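Local coordinates for FOKI restriction endonuclease (Planomicrobium okeanokoites, PDB 2FOK), which recognises a specific DNA sequence and, as a metal-dependent type IIS restriction endonuclease, cleaves the double strand, probably at a distance from that site, at residues L64-T76 with A82-D94. Residues are numbered along the deposited sequence; the frame is centred on the assembly and turned at random.
Sequences LIYTYKELVGTGT and APCDAIIQATIAD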
loop_
_atom_site.group_PDB
_atom_site.type_symbol
_atom_site.label_atom_id
_atom_site.label_comp_id
_atom_site.label_asym_id
_atom_site.label_seq_id
_atom_site.Cartn_x
_atom_site.Cartn_y
_atom_site.Cartn_z
ATOM N N LEU A 64 -21.186 -24.268 -15.122
ATOM C CA LEU A 64 -20.803 -22.883 -15.310
ATOM C C LEU A 64 -19.369 -22.515 -14.971
ATOM O O LEU A 64 -18.872 -22.773 -13.871
ATOM C CB LEU A 64 -21.759 -21.984 -14.520
ATOM C CG LEU A 64 -23.221 -22.009 -14.977
ATOM C CD1 LEU A 64 -24.122 -21.451 -13.867
ATOM C CD2 LEU A 64 -23.360 -21.201 -16.259
ATOM N N ILE A 65 -18.718 -21.896 -15.943
ATOM C CA ILE A 65 -17.357 -21.431 -15.794
ATOM C C ILE A 65 -17.322 -20.149 -16.621
ATOM O O ILE A 65 -17.841 -20.118 -17.739
ATOM C CB ILE A 65 -16.341 -22.481 -16.322
ATOM C CG1 ILE A 65 -14.931 -21.873 -16.370
ATOM C CG2 ILE A 65 -16.773 -22.992 -17.694
ATOM C CD1 ILE A 65 -13.817 -22.858 -16.038
ATOM N N TYR A 66 -16.759 -19.085 -16.057
ATOM C CA TYR A 66 -16.684 -17.799 -16.755
ATOM C C TYR A 66 -15.242 -17.313 -16.802
ATOM O O TYR A 66 -14.505 -17.466 -15.834
ATOM C CB TYR A 66 -17.540 -16.733 -16.043
ATOM C CG TYR A 66 -18.998 -17.090 -15.786
ATOM C CD1 TYR A 66 -19.844 -17.490 -16.823
ATOM C CD2 TYR A 66 -19.539 -16.995 -14.507
ATOM C CE1 TYR A 66 -21.199 -17.785 -16.587
ATOM C CE2 TYR A 66 -20.889 -17.287 -14.262
ATOM C CZ TYR A 66 -21.708 -17.679 -15.305
ATOM O OH TYR A 66 -23.031 -17.976 -15.057
ATOM N N THR A 67 -14.839 -16.728 -17.927
ATOM C CA THR A 67 -13.481 -16.208 -18.063
ATOM C C THR A 67 -13.463 -14.807 -17.490
ATOM O O THR A 67 -14.512 -14.183 -17.313
ATOM C CB THR A 67 -13.028 -16.110 -19.535
ATOM O OG1 THR A 67 -13.800 -15.109 -20.202
ATOM C CG2 THR A 67 -13.200 -17.438 -20.250
ATOM N N TYR A 68 -12.270 -14.306 -17.207
ATOM C CA TYR A 68 -12.129 -12.969 -16.650
ATOM C C TYR A 68 -12.904 -11.950 -17.478
ATOM O O TYR A 68 -13.692 -11.175 -16.940
ATOM C CB TYR A 68 -10.653 -12.571 -16.604
ATOM C CG TYR A 68 -10.300 -11.676 -15.439
ATOM C CD1 TYR A 68 -10.627 -10.315 -15.452
ATOM C CD2 TYR A 68 -9.635 -12.188 -14.325
ATOM C CE1 TYR A 68 -10.297 -9.483 -14.375
ATOM C CE2 TYR A 68 -9.301 -11.369 -13.246
ATOM C CZ TYR A 68 -9.636 -10.019 -13.278
ATOM O OH TYR A 68 -9.311 -9.218 -12.212
ATOM N N LYS A 69 -12.684 -11.968 -18.792
ATOM C CA LYS A 69 -13.349 -11.044 -19.699
ATOM C C LYS A 69 -14.870 -11.097 -19.609
ATOM O O LYS A 69 -15.521 -10.078 -19.390
ATOM C CB LYS A 69 -12.907 -11.311 -21.137
ATOM C CG LYS A 69 -13.455 -10.301 -22.123
ATOM C CD LYS A 69 -12.534 -10.081 -23.297
ATOM C CE LYS A 69 -13.049 -8.945 -24.176
ATOM N NZ LYS A 69 -14.211 -8.221 -23.563
ATOM N N GLU A 70 -15.440 -12.282 -19.774
ATOM C CA GLU A 70 -16.895 -12.442 -19.710
ATOM C C GLU A 70 -17.509 -11.780 -18.464
ATOM O O GLU A 70 -18.613 -11.241 -18.518
ATOM C CB GLU A 70 -17.256 -13.935 -19.731
ATOM C CG GLU A 70 -17.173 -14.593 -21.101
ATOM C CD GLU A 70 -16.797 -16.067 -21.021
ATOM O OE1 GLU A 70 -16.882 -16.650 -19.920
ATOM O OE2 GLU A 70 -16.416 -16.649 -22.057
ATOM N N LEU A 71 -16.788 -11.828 -17.346
ATOM C CA LEU A 71 -17.252 -11.239 -16.088
ATOM C C LEU A 71 -16.996 -9.732 -15.953
ATOM O O LEU A 71 -17.872 -8.984 -15.537
ATOM C CB LEU A 71 -16.578 -11.939 -14.903
ATOM C CG LEU A 71 -17.118 -13.295 -14.436
ATOM C CD1 LEU A 71 -16.000 -14.105 -13.774
ATOM C CD2 LEU A 71 -18.243 -13.065 -13.462
ATOM N N VAL A 72 -15.792 -9.296 -16.306
ATOM C CA VAL A 72 -15.418 -7.896 -16.168
ATOM C C VAL A 72 -15.624 -7.004 -17.392
ATOM O O VAL A 72 -16.015 -5.838 -17.260
ATOM C CB VAL A 72 -13.949 -7.802 -15.679
ATOM C CG1 VAL A 72 -13.431 -6.373 -15.770
ATOM C CG2 VAL A 72 -13.874 -8.302 -14.241
ATOM N N GLY A 73 -15.379 -7.550 -18.577
ATOM C CA GLY A 73 -15.545 -6.771 -19.783
ATOM C C GLY A 73 -14.540 -5.646 -19.874
ATOM O O GLY A 73 -13.500 -5.679 -19.218
ATOM N N THR A 74 -14.863 -4.639 -20.682
ATOM C CA THR A 74 -13.998 -3.486 -20.897
ATOM C C THR A 74 -14.746 -2.184 -20.618
ATOM O O THR A 74 -15.971 -2.162 -20.604
ATOM C CB THR A 74 -13.515 -3.437 -22.356
ATOM O OG1 THR A 74 -14.653 -3.473 -23.232
ATOM C CG2 THR A 74 -12.613 -4.616 -22.663
ATOM N N GLY A 75 -14.003 -1.100 -20.408
ATOM C CA GLY A 75 -14.631 0.184 -20.150
ATOM C C GLY A 75 -13.927 1.296 -20.895
ATOM O O GLY A 75 -12.970 1.041 -21.621
ATOM N N THR A 76 -14.397 2.529 -20.723
ATOM C CA THR A 76 -13.785 3.687 -21.378
ATOM C C THR A 76 -13.358 4.720 -20.341
ATOM O O THR A 76 -12.172 4.675 -19.948
ATOM C CB THR A 76 -14.753 4.377 -22.375
ATOM O OG1 THR A 76 -16.113 4.202 -21.947
ATOM C CG2 THR A 76 -14.578 3.790 -23.759
ATOM N N ALA A 82 -19.701 4.498 -21.189
ATOM C CA ALA A 82 -19.444 3.128 -21.728
ATOM C C ALA A 82 -20.692 2.273 -21.574
ATOM O O ALA A 82 -21.516 2.515 -20.696
ATOM C CB ALA A 82 -18.271 2.479 -20.997
ATOM N N PRO A 83 -20.856 1.269 -22.444
ATOM C CA PRO A 83 -22.020 0.383 -22.388
ATOM C C PRO A 83 -21.803 -0.793 -21.434
ATOM O O PRO A 83 -20.785 -0.855 -20.740
ATOM C CB PRO A 83 -22.191 -0.076 -23.836
ATOM C CG PRO A 83 -20.894 0.299 -24.545
ATOM C CD PRO A 83 -19.961 0.921 -23.555
ATOM N N CYS A 84 -22.771 -1.705 -21.383
ATOM C CA CYS A 84 -22.660 -2.886 -20.534
ATOM C C CYS A 84 -21.813 -3.875 -21.328
ATOM O O CYS A 84 -22.150 -4.223 -22.455
ATOM C CB CYS A 84 -24.042 -3.480 -20.243
ATOM S SG CYS A 84 -24.230 -4.281 -18.622
ATOM N N ASP A 85 -20.711 -4.320 -20.737
ATOM C CA ASP A 85 -19.802 -5.241 -21.407
ATOM C C ASP A 85 -19.738 -6.647 -20.796
ATOM O O ASP A 85 -19.059 -7.526 -21.338
ATOM C CB ASP A 85 -18.391 -4.631 -21.417
ATOM C CG ASP A 85 -17.560 -5.095 -22.599
ATOM O OD1 ASP A 85 -17.783 -4.588 -23.717
ATOM O OD2 ASP A 85 -16.682 -5.971 -22.412
ATOM N N ALA A 86 -20.444 -6.886 -19.691
ATOM C CA ALA A 86 -20.346 -8.202 -19.076
ATOM C C ALA A 86 -21.359 -8.572 -18.000
ATOM O O ALA A 86 -22.241 -7.787 -17.648
ATOM C CB ALA A 86 -18.948 -8.371 -18.527
ATOM N N ILE A 87 -21.195 -9.787 -17.475
ATOM C CA ILE A 87 -22.057 -10.340 -16.432
ATOM C C ILE A 87 -22.062 -9.537 -15.133
ATOM O O ILE A 87 -23.108 -9.046 -14.708
ATOM C CB ILE A 87 -21.658 -11.792 -16.085
ATOM C CG1 ILE A 87 -21.694 -12.660 -17.345
ATOM C CG2 ILE A 87 -22.590 -12.347 -15.020
ATOM C CD1 ILE A 87 -21.127 -14.046 -17.143
ATOM N N ILE A 88 -20.908 -9.400 -14.491
ATOM C CA ILE A 88 -20.877 -8.652 -13.240
ATOM C C ILE A 88 -21.460 -7.260 -13.454
ATOM O O ILE A 88 -22.277 -6.790 -12.666
ATOM C CB ILE A 88 -19.437 -8.548 -12.686
ATOM C CG1 ILE A 88 -18.951 -9.952 -12.279
ATOM C CG2 ILE A 88 -19.403 -7.587 -11.488
ATOM C CD1 ILE A 88 -17.763 -9.986 -11.345
ATOM N N GLN A 89 -21.041 -6.612 -14.535
ATOM C CA GLN A 89 -21.518 -5.280 -14.864
ATOM C C GLN A 89 -23.043 -5.233 -14.813
ATOM O O GLN A 89 -23.615 -4.355 -14.173
ATOM C CB GLN A 89 -21.035 -4.876 -16.261
ATOM C CG GLN A 89 -19.662 -4.213 -16.298
ATOM C CD GLN A 89 -19.260 -3.774 -17.701
ATOM O OE1 GLN A 89 -20.078 -3.256 -18.466
ATOM N NE2 GLN A 89 -17.995 -3.980 -18.041
ATOM N N ALA A 90 -23.690 -6.199 -15.464
ATOM C CA ALA A 90 -25.148 -6.259 -15.535
ATOM C C ALA A 90 -25.907 -6.774 -14.310
ATOM O O ALA A 90 -27.104 -6.514 -14.179
ATOM C CB ALA A 90 -25.570 -7.067 -16.764
ATOM N N THR A 91 -25.249 -7.511 -13.419
ATOM C CA THR A 91 -25.968 -8.018 -12.250
ATOM C C THR A 91 -25.969 -7.019 -11.107
ATOM O O THR A 91 -26.697 -7.182 -10.122
ATOM C CB THR A 91 -25.406 -9.385 -11.749
ATOM O OG1 THR A 91 -24.611 -9.189 -10.579
ATOM C CG2 THR A 91 -24.578 -10.055 -12.814
ATOM N N ILE A 92 -25.171 -5.970 -11.249
ATOM C CA ILE A 92 -25.092 -4.944 -10.219
ATOM C C ILE A 92 -25.402 -3.562 -10.789
ATOM O O ILE A 92 -24.724 -3.099 -11.708
ATOM C CB ILE A 92 -23.687 -4.902 -9.576
ATOM C CG1 ILE A 92 -23.413 -6.193 -8.789
ATOM C CG2 ILE A 92 -23.562 -3.657 -8.696
ATOM C CD1 ILE A 92 -24.555 -6.655 -7.895
ATOM N N ALA A 93 -26.422 -2.907 -10.234
ATOM C CA ALA A 93 -26.826 -1.571 -10.669
ATOM C C ALA A 93 -25.963 -0.515 -9.997
ATOM O O ALA A 93 -25.326 -0.782 -8.978
ATOM C CB ALA A 93 -28.288 -1.331 -10.331
ATOM N N ASP A 94 -25.953 0.687 -10.567
ATOM C CA ASP A 94 -25.159 1.793 -10.041
ATOM C C ASP A 94 -25.765 2.485 -8.816
ATOM O O ASP A 94 -26.883 2.172 -8.397
ATOM C CB ASP A 94 -24.909 2.822 -11.143
ATOM C CG ASP A 94 -26.150 3.121 -11.959
ATOM O OD1 ASP A 94 -27.263 2.780 -11.500
ATOM O OD2 ASP A 94 -26.009 3.702 -13.059
#
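Backbone carbonyls at the C-terminal end of helix 68-72 receive N-H groups from the first turn of helix 87-91. I87 N meets E70 O almost straight (170°), although the placement of that oxygen is less certain. I88 N reaches L71 O at 3.2 Å, in the carbonyl plane and on a lone pair. The third carbonyl, V72 O, is taken by a side chain: Q89 NE2 lies 2.8 Å away, tilted from the carbonyl plane. Q89 CG stands beside its backbone N, opposite the carbonyl carbon, and the chain runs extended beyond it, carrying the amide to V72 O. The other amide atom, Q89 OE1, accepts D85 N at 2.6 Å from above its plane; together the two bonds hold the amide's rotation. A leucine at Q89 would probably leave V72 O and D85 N without these mates and free the turn before the helix to shift.

D85 OD2 serves two partners, a weak hydrogen bond from T74 N (2.8 Å) and a long salt bridge to K69 NZ (3.5 Å).

Apolar contacts flank these bonds. I87 CD1 sits over one face of the Y66 ring, 15° off its normal, while Y66 OH bonds to V26 O. L71 CD2 presses tightly on I88 CG1 (3.4 Å), beside L111 of helix 104-116.

Within recognition subdomain 1, of the helix-turn-helix clan, the carbonyl end of one helix and the amide end of the next, their axes 21° apart, thus satisfy each other's backbone groups, the Q89 amide bridging V72 O and the turn at D85.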